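Local coordinates for protein regulator of nonsense transcripts 2 (Homo sapiens, PDB 4CEM) that acts as a core factor of nonsense-mediated mRNA decay, this part being the first of its three helical MIF4G domains, at residues 196-210 with 297-309. Sequence-based numbering, arbitrary orientation.
Sequences CRHCGDDIAGLVPRK and SQSLADLLDENMP
Arg209 meets Asp305 through two nitrogens that converge on one carboxylate oxygen: NE lies 2.7 Å from OD1, nearly on that oxygen's C-O axis, whereas NH2 reaches OD1 from above the carboxylate plane. The guanidinium and carboxylate planes stand 85° apart, in keeping with a side-on salt bridge in which both nitrogens share OD1. Arg209 NH1 donates to Asn307 OD1 at 2.9 Å, in its own plane but above the plane of the amide. The bend at chi3 (-63°) brings the edge of the guanidinium against the loop that follows helix 283-303, with Glu306 O over one face.

The backbone sets this position. Arg209 N bonds to Asp302 O (2.9 Å, 165°), and Asp305 N reaches the same oxygen from the opposite face, within the Schellman motif closing helix 283-303. Beside this, Leu206 CD2 touches Leu304 CD2, Pro208 CG rests near Leu303 CD2 at 4.2 Å, and Cys196 SG packs on Leu300 CD1. Further out, Lys212 pairs with Asp305 OD2, and Leu240 of helix 230-259 backs Cys196.

Replacing Arg209 by alanine would probably leave Asp305 OD1 and Asn307 OD1 without these donors, and the loop after the helix less fixed. The chemistry thus joins the start of helix 209-218 to the end of helix 283-303 in this helical-repeat domain, with polar bonds at the Arg209 end and beside them an apolar seam that also takes in helix 189-204 through Cys196.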
ATOM      1  N   CYS A 196       5.452  -1.265   1.186  1.00 46.93           N
ATOM      2  CA  CYS A 196       6.552  -2.207   1.105  1.00 46.24           C
ATOM      3  C   CYS A 196       6.075  -3.583   1.537  1.00 46.76           C
ATOM      4  O   CYS A 196       6.197  -4.549   0.791  1.00 47.40           O
ATOM      5  CB  CYS A 196       7.740  -1.740   1.958  1.00 45.60           C
ATOM      6  SG  CYS A 196       8.714  -0.435   1.163  1.00 43.92           S
ATOM      7  N   ARG A 197       5.514  -3.657   2.736  1.00 47.56           N
ATOM      8  CA  ARG A 197       4.965  -4.902   3.261  1.00 49.72           C
ATOM      9  C   ARG A 197       4.131  -5.665   2.221  1.00 47.45           C
ATOM     10  O   ARG A 197       4.353  -6.847   1.999  1.00 47.38           O
ATOM     11  CB  ARG A 197       4.135  -4.614   4.522  1.00 54.51           C
ATOM     12  CG  ARG A 197       3.208  -5.746   4.958  1.00 59.63           C
ATOM     13  CD  ARG A 197       2.853  -5.689   6.440  1.00 64.58           C
ATOM     14  NE  ARG A 197       4.057  -5.729   7.278  1.00 69.86           N
ATOM     15  CZ  ARG A 197       4.550  -4.712   7.995  1.00 72.99           C
ATOM     16  NH1 ARG A 197       3.946  -3.522   8.035  1.00 74.01           N
ATOM     17  NH2 ARG A 197       5.667  -4.896   8.696  1.00 73.80           N
ATOM     18  N   HIS A 198       3.193  -4.978   1.576  1.00 46.74           N
ATOM     19  CA  HIS A 198       2.216  -5.633   0.708  1.00 45.19           C
ATOM     20  C   HIS A 198       2.679  -5.840  -0.697  1.00 42.82           C
ATOM     21  O   HIS A 198       2.451  -6.907  -1.248  1.00 43.93           O
ATOM     22  CB  HIS A 198       0.894  -4.871   0.719  1.00 47.52           C
ATOM     23  CG  HIS A 198       0.139  -4.997   2.025  1.00 51.73           C
ATOM     24  ND1 HIS A 198      -0.631  -6.064   2.312  1.00 54.08           N
ATOM     25  CD2 HIS A 198       0.080  -4.157   3.141  1.00 52.98           C
ATOM     26  CE1 HIS A 198      -1.163  -5.914   3.541  1.00 55.19           C
ATOM     27  NE2 HIS A 198      -0.726  -4.746   4.046  1.00 55.09           N
ATOM     28  N   CYS A 199       3.336  -4.842  -1.289  1.00 40.86           N
ATOM     29  CA  CYS A 199       3.620  -4.840  -2.736  1.00 40.99           C
ATOM     30  C   CYS A 199       5.099  -4.705  -3.125  1.00 39.26           C
ATOM     31  O   CYS A 199       5.443  -4.830  -4.309  1.00 35.27           O
ATOM     32  CB  CYS A 199       2.821  -3.718  -3.401  1.00 42.98           C
ATOM     33  SG  CYS A 199       1.058  -3.744  -2.978  1.00 50.89           S
ATOM     34  N   GLY A 200       5.963  -4.447  -2.142  1.00 37.78           N
ATOM     35  CA  GLY A 200       7.384  -4.234  -2.393  1.00 37.18           C
ATOM     36  C   GLY A 200       8.095  -5.399  -3.063  1.00 37.45           C
ATOM     37  O   GLY A 200       9.094  -5.207  -3.764  1.00 38.61           O
ATOM     38  N   ASP A 201       7.602  -6.611  -2.844  1.00 36.74           N
ATOM     39  CA  ASP A 201       8.195  -7.775  -3.485  1.00 38.24           C
ATOM     40  C   ASP A 201       8.135  -7.611  -5.001  1.00 36.89           C
ATOM     41  O   ASP A 201       9.160  -7.638  -5.668  1.00 36.33           O
ATOM     42  CB  ASP A 201       7.555  -9.106  -3.014  1.00 39.92           C
ATOM     43  CG  ASP A 201       6.012  -9.043  -2.873  1.00 43.69           C
ATOM     44  OD1 ASP A 201       5.355  -8.100  -3.393  1.00 43.68           O
ATOM     45  OD2 ASP A 201       5.458  -9.966  -2.228  1.00 44.73           O
ATOM     46  N   ASP A 202       6.941  -7.383  -5.527  1.00 38.11           N
ATOM     47  CA  ASP A 202       6.732  -7.316  -6.969  1.00 38.46           C
ATOM     48  C   ASP A 202       7.020  -5.946  -7.584  1.00 39.38           C
ATOM     49  O   ASP A 202       7.534  -5.879  -8.702  1.00 41.79           O
ATOM     50  CB  ASP A 202       5.312  -7.756  -7.310  1.00 38.39           C
ATOM     51  CG  ASP A 202       5.145  -9.260  -7.257  1.00 38.24           C
ATOM     52  OD1 ASP A 202       5.992  -9.969  -7.826  1.00 37.16           O
ATOM     53  OD2 ASP A 202       4.160  -9.741  -6.664  1.00 39.63           O
ATOM     54  N   ILE A 203       6.713  -4.859  -6.882  1.00 37.73           N
ATOM     55  CA  ILE A 203       6.919  -3.534  -7.465  1.00 38.44           C
ATOM     56  C   ILE A 203       8.341  -2.994  -7.271  1.00 39.15           C
ATOM     57  O   ILE A 203       8.906  -2.411  -8.195  1.00 39.47           O
ATOM     58  CB  ILE A 203       5.864  -2.525  -6.970  1.00 39.14           C
ATOM     59  CG1 ILE A 203       4.525  -2.815  -7.649  1.00 38.56           C
ATOM     60  CG2 ILE A 203       6.281  -1.091  -7.278  1.00 38.05           C
ATOM     61  CD1 ILE A 203       3.338  -2.317  -6.860  1.00 39.42           C
ATOM     62  N   ALA A 204       8.920  -3.195  -6.089  1.00 39.18           N
ATOM     63  CA  ALA A 204      10.269  -2.683  -5.797  1.00 39.40           C
ATOM     64  C   ALA A 204      11.367  -3.746  -5.865  1.00 39.06           C
ATOM     65  O   ALA A 204      12.545  -3.427  -5.683  1.00 40.10           O
ATOM     66  CB  ALA A 204      10.292  -2.017  -4.427  1.00 37.85           C
ATOM     67  N   GLY A 205      10.992  -5.001  -6.103  1.00 39.32           N
ATOM     68  CA  GLY A 205      11.951  -6.110  -6.038  1.00 37.28           C
ATOM     69  C   GLY A 205      12.444  -6.420  -4.628  1.00 36.13           C
ATOM     70  O   GLY A 205      13.495  -7.017  -4.460  1.00 37.72           O
ATOM     71  N   LEU A 206      11.695  -6.034  -3.603  1.00 34.94           N
ATOM     72  CA  LEU A 206      12.147  -6.250  -2.239  1.00 35.15           C
ATOM     73  C   LEU A 206      12.277  -7.727  -1.902  1.00 36.12           C
ATOM     74  O   LEU A 206      11.467  -8.547  -2.325  1.00 37.80           O
ATOM     75  CB  LEU A 206      11.187  -5.612  -1.242  1.00 34.77           C
ATOM     76  CG  LEU A 206      11.064  -4.082  -1.244  1.00 34.18           C
ATOM     77  CD1 LEU A 206      10.424  -3.663   0.072  1.00 34.39           C
ATOM     78  CD2 LEU A 206      12.393  -3.360  -1.432  1.00 31.40           C
ATOM     79  N   VAL A 207      13.327  -8.059  -1.161  1.00 36.17           N
ATOM     80  CA  VAL A 207      13.441  -9.348  -0.505  1.00 35.10           C
ATOM     81  C   VAL A 207      13.912  -9.066   0.916  1.00 35.58           C
ATOM     82  O   VAL A 207      15.110  -8.955   1.150  1.00 36.98           O
ATOM     83  CB  VAL A 207      14.439 -10.281  -1.215  1.00 33.95           C
ATOM     84  CG1 VAL A 207      14.399 -11.667  -0.578  1.00 33.01           C
ATOM     85  CG2 VAL A 207      14.126 -10.364  -2.701  1.00 31.99           C
ATOM     86  N   PRO A 208      12.969  -8.921   1.864  1.00 35.97           N
ATOM     87  CA  PRO A 208      13.298  -8.537   3.242  1.00 36.61           C
ATOM     88  C   PRO A 208      14.229  -9.495   3.977  1.00 38.89           C
ATOM     89  O   PRO A 208      14.322 -10.680   3.634  1.00 35.12           O
ATOM     90  CB  PRO A 208      11.939  -8.543   3.950  1.00 36.11           C
ATOM     91  CG  PRO A 208      10.927  -8.417   2.870  1.00 35.60           C
ATOM     92  CD  PRO A 208      11.518  -9.074   1.664  1.00 35.63           C
ATOM     93  N   ARG A 209      14.872  -8.974   5.019  1.00 43.74           N
ATOM     94  CA  ARG A 209      15.782  -9.755   5.850  1.00 45.10           C
ATOM     95  C   ARG A 209      15.083 -10.947   6.509  1.00 45.96           C
ATOM     96  O   ARG A 209      15.650 -12.035   6.547  1.00 48.37           O
ATOM     97  CB  ARG A 209      16.435  -8.861   6.906  1.00 48.22           C
ATOM     98  CG  ARG A 209      17.612  -9.501   7.643  1.00 51.16           C
ATOM     99  CD  ARG A 209      18.596  -8.463   8.186  1.00 50.66           C
ATOM    100  NE  ARG A 209      19.228  -7.681   7.116  1.00 51.53           N
ATOM    101  CZ  ARG A 209      20.156  -6.738   7.305  1.00 50.59           C
ATOM    102  NH1 ARG A 209      20.583  -6.442   8.528  1.00 50.45           N
ATOM    103  NH2 ARG A 209      20.662  -6.087   6.263  1.00 48.95           N
ATOM    104  N   LYS A 210      13.858 -10.757   7.004  1.00 46.50           N
ATOM    105  CA  LYS A 210      13.089 -11.872   7.581  1.00 47.60           C
ATOM    106  C   LYS A 210      12.946 -13.031   6.588  1.00 45.43           C
ATOM    107  O   LYS A 210      13.145 -14.195   6.944  1.00 46.51           O
ATOM    108  CB  LYS A 210      11.677 -11.440   8.000  1.00 51.84           C
ATOM    109  CG  LYS A 210      11.606 -10.399   9.104  1.00 56.23           C
ATOM    110  CD  LYS A 210      10.254 -10.436   9.813  1.00 58.92           C
ATOM    111  CE  LYS A 210      10.175  -9.399  10.927  1.00 60.85           C
ATOM    112  NZ  LYS A 210       9.150  -9.745  11.955  1.00 61.67           N
ATOM    113  N   SER A 297      11.746   2.562  11.800  1.00 64.81           N
ATOM    114  CA  SER A 297      13.039   2.519  11.123  1.00 64.62           C
ATOM    115  C   SER A 297      13.565   1.086  11.041  1.00 64.23           C
ATOM    116  O   SER A 297      14.084   0.663  10.005  1.00 62.18           O
ATOM    117  CB  SER A 297      14.050   3.420  11.837  1.00 65.52           C
ATOM    118  OG  SER A 297      13.690   4.789  11.710  1.00 65.32           O
ATOM    119  N   GLN A 298      13.425   0.351  12.141  1.00 65.33           N
ATOM    120  CA  GLN A 298      13.788  -1.062  12.191  1.00 63.39           C
ATOM    121  C   GLN A 298      12.921  -1.860  11.237  1.00 60.63           C
ATOM    122  O   GLN A 298      13.407  -2.708  10.485  1.00 63.55           O
ATOM    123  CB  GLN A 298      13.613  -1.608  13.607  1.00 65.41           C
ATOM    124  CG  GLN A 298      14.569  -1.023  14.639  1.00 67.42           C
ATOM    125  CD  GLN A 298      14.146  -1.324  16.062  1.00 67.44           C
ATOM    126  OE1 GLN A 298      12.977  -1.183  16.424  1.00 67.75           O
ATOM    127  NE2 GLN A 298      15.098  -1.742  16.878  1.00 67.05           N
ATOM    128  N   SER A 299      11.629  -1.565  11.276  1.00 55.62           N
ATOM    129  CA  SER A 299      10.653  -2.241  10.451  1.00 52.71           C
ATOM    130  C   SER A 299      10.991  -2.127   8.963  1.00 50.41           C
ATOM    131  O   SER A 299      10.889  -3.107   8.228  1.00 50.13           O
ATOM    132  CB  SER A 299       9.267  -1.665  10.737  1.00 52.31           C
ATOM    133  OG  SER A 299       8.265  -2.440  10.116  1.00 56.40           O
ATOM    134  N   LEU A 300      11.423  -0.942   8.536  1.00 47.94           N
ATOM    135  CA  LEU A 300      11.690  -0.660   7.122  1.00 46.87           C
ATOM    136  C   LEU A 300      13.099  -1.076   6.687  1.00 46.22           C
ATOM    137  O   LEU A 300      13.333  -1.394   5.518  1.00 49.05           O
ATOM    138  CB  LEU A 300      11.481   0.835   6.841  1.00 47.80           C
ATOM    139  CG  LEU A 300      11.630   1.301   5.385  1.00 47.60           C
ATOM    140  CD1 LEU A 300      10.635   0.573   4.499  1.00 47.35           C
ATOM    141  CD2 LEU A 300      11.451   2.805   5.268  1.00 46.88           C
ATOM    142  N   ALA A 301      14.044  -1.041   7.615  1.00 45.75           N
ATOM    143  CA  ALA A 301      15.402  -1.516   7.349  1.00 45.70           C
ATOM    144  C   ALA A 301      15.359  -2.991   6.968  1.00 44.29           C
ATOM    145  O   ALA A 301      16.072  -3.446   6.080  1.00 41.26           O
ATOM    146  CB  ALA A 301      16.277  -1.317   8.579  1.00 44.75           C
ATOM    147  N   ASP A 302      14.507  -3.733   7.663  1.00 45.20           N
ATOM    148  CA  ASP A 302      14.324  -5.137   7.381  1.00 46.32           C
ATOM    149  C   ASP A 302      13.771  -5.351   5.975  1.00 44.59           C
ATOM    150  O   ASP A 302      14.367  -6.074   5.170  1.00 42.37           O
ATOM    151  CB  ASP A 302      13.383  -5.764   8.394  1.00 46.58           C
ATOM    152  CG  ASP A 302      13.176  -7.221   8.131  1.00 49.44           C
ATOM    153  OD1 ASP A 302      12.455  -7.549   7.160  1.00 52.91           O
ATOM    154  OD2 ASP A 302      13.752  -8.036   8.880  1.00 52.13           O
ATOM    155  N   LEU A 303      12.629  -4.726   5.697  1.00 42.61           N
ATOM    156  CA  LEU A 303      11.985  -4.827   4.391  1.00 40.80           C
ATOM    157  C   LEU A 303      12.982  -4.485   3.274  1.00 40.18           C
ATOM    158  O   LEU A 303      13.035  -5.162   2.251  1.00 39.25           O
ATOM    159  CB  LEU A 303      10.744  -3.921   4.342  1.00 40.41           C
ATOM    160  CG  LEU A 303       9.504  -4.378   5.140  1.00 40.17           C
ATOM    161  CD1 LEU A 303       8.712  -3.205   5.695  1.00 38.29           C
ATOM    162  CD2 LEU A 303       8.586  -5.277   4.315  1.00 39.04           C
ATOM    163  N   LEU A 304      13.797  -3.458   3.486  1.00 40.39           N
ATOM    164  CA  LEU A 304      14.809  -3.090   2.505  1.00 42.54           C
ATOM    165  C   LEU A 304      16.148  -3.831   2.689  1.00 45.40           C
ATOM    166  O   LEU A 304      17.075  -3.614   1.913  1.00 47.78           O
ATOM    167  CB  LEU A 304      15.027  -1.579   2.529  1.00 42.43           C
ATOM    168  CG  LEU A 304      13.767  -0.742   2.306  1.00 42.33           C
ATOM    169  CD1 LEU A 304      14.071   0.750   2.353  1.00 40.99           C
ATOM    170  CD2 LEU A 304      13.114  -1.114   0.987  1.00 41.87           C
ATOM    171  N   ASP A 305      16.236  -4.708   3.695  1.00 46.52           N
ATOM    172  CA  ASP A 305      17.455  -5.477   4.008  1.00 47.91           C
ATOM    173  C   ASP A 305      18.678  -4.594   4.314  1.00 51.14           C
ATOM    174  O   ASP A 305      19.816  -4.979   4.044  1.00 52.47           O
ATOM    175  CB  ASP A 305      17.780  -6.474   2.884  1.00 47.53           C
ATOM    176  CG  ASP A 305      18.899  -7.466   3.262  1.00 47.00           C
ATOM    177  OD1 ASP A 305      19.039  -7.812   4.462  1.00 44.42           O
ATOM    178  OD2 ASP A 305      19.641  -7.891   2.341  1.00 45.08           O
ATOM    179  N   GLU A 306      18.432  -3.423   4.901  1.00 53.61           N
ATOM    180  CA  GLU A 306      19.490  -2.493   5.282  1.00 52.68           C
ATOM    181  C   GLU A 306      19.819  -2.650   6.761  1.00 53.91           C
ATOM    182  O   GLU A 306      18.965  -3.053   7.557  1.00 54.40           O
ATOM    183  CB  GLU A 306      19.050  -1.056   4.992  1.00 53.33           C
ATOM    184  CG  GLU A 306      18.954  -0.724   3.512  1.00 52.63           C
ATOM    185  CD  GLU A 306      20.308  -0.655   2.829  1.00 55.22           C
ATOM    186  OE1 GLU A 306      21.348  -0.742   3.517  1.00 59.98           O
ATOM    187  OE2 GLU A 306      20.343  -0.504   1.592  1.00 56.36           O
ATOM    188  N   ASN A 307      21.064  -2.353   7.125  1.00 56.66           N
ATOM    189  CA  ASN A 307      21.453  -2.318   8.537  1.00 61.01           C
ATOM    190  C   ASN A 307      20.988  -1.007   9.162  1.00 64.75           C
ATOM    191  O   ASN A 307      20.818  -0.002   8.465  1.00 62.97           O
ATOM    192  CB  ASN A 307      22.973  -2.475   8.711  1.00 59.69           C
ATOM    193  CG  ASN A 307      23.420  -3.928   8.717  1.00 60.92           C
ATOM    194  OD1 ASN A 307      22.777  -4.788   9.324  1.00 62.79           O
ATOM    195  ND2 ASN A 307      24.541  -4.208   8.054  1.00 59.37           N
HETATM  196  N   MSE A 308      20.776  -1.025  10.473  1.00 68.66           N
HETATM  197  CA  MSE A 308      20.461   0.193  11.210  1.00 73.85           C
HETATM  198  C   MSE A 308      21.742   0.913  11.518  1.00 79.12           C
HETATM  199  O   MSE A 308      22.750   0.269  11.824  1.00 81.69           O
HETATM  200  CB  MSE A 308      19.802  -0.140  12.540  1.00 75.71           C
HETATM  201  CG  MSE A 308      18.815   0.946  12.973  1.00 78.56           C
HETATM  202 SE   MSE A 308      17.122   0.723  11.991  1.00 74.94          SE
HETATM  203  CE  MSE A 308      16.987  -1.181  12.484  1.00 72.77           C
ATOM    204  N   PRO A 309      21.738   2.258  11.448  1.00 81.77           N
ATOM    205  CA  PRO A 309      22.909   2.962  11.963  1.00 82.25           C
ATOM    206  C   PRO A 309      23.049   2.735  13.461  1.00 82.93           C
ATOM    207  O   PRO A 309      22.065   2.403  14.133  1.00 78.08           O
ATOM    208  CB  PRO A 309      22.596   4.430  11.667  1.00 83.44           C
ATOM    209  CG  PRO A 309      21.111   4.478  11.555  1.00 83.75           C
ATOM    210  CD  PRO A 309      20.762   3.196  10.870  1.00 81.19           C
TER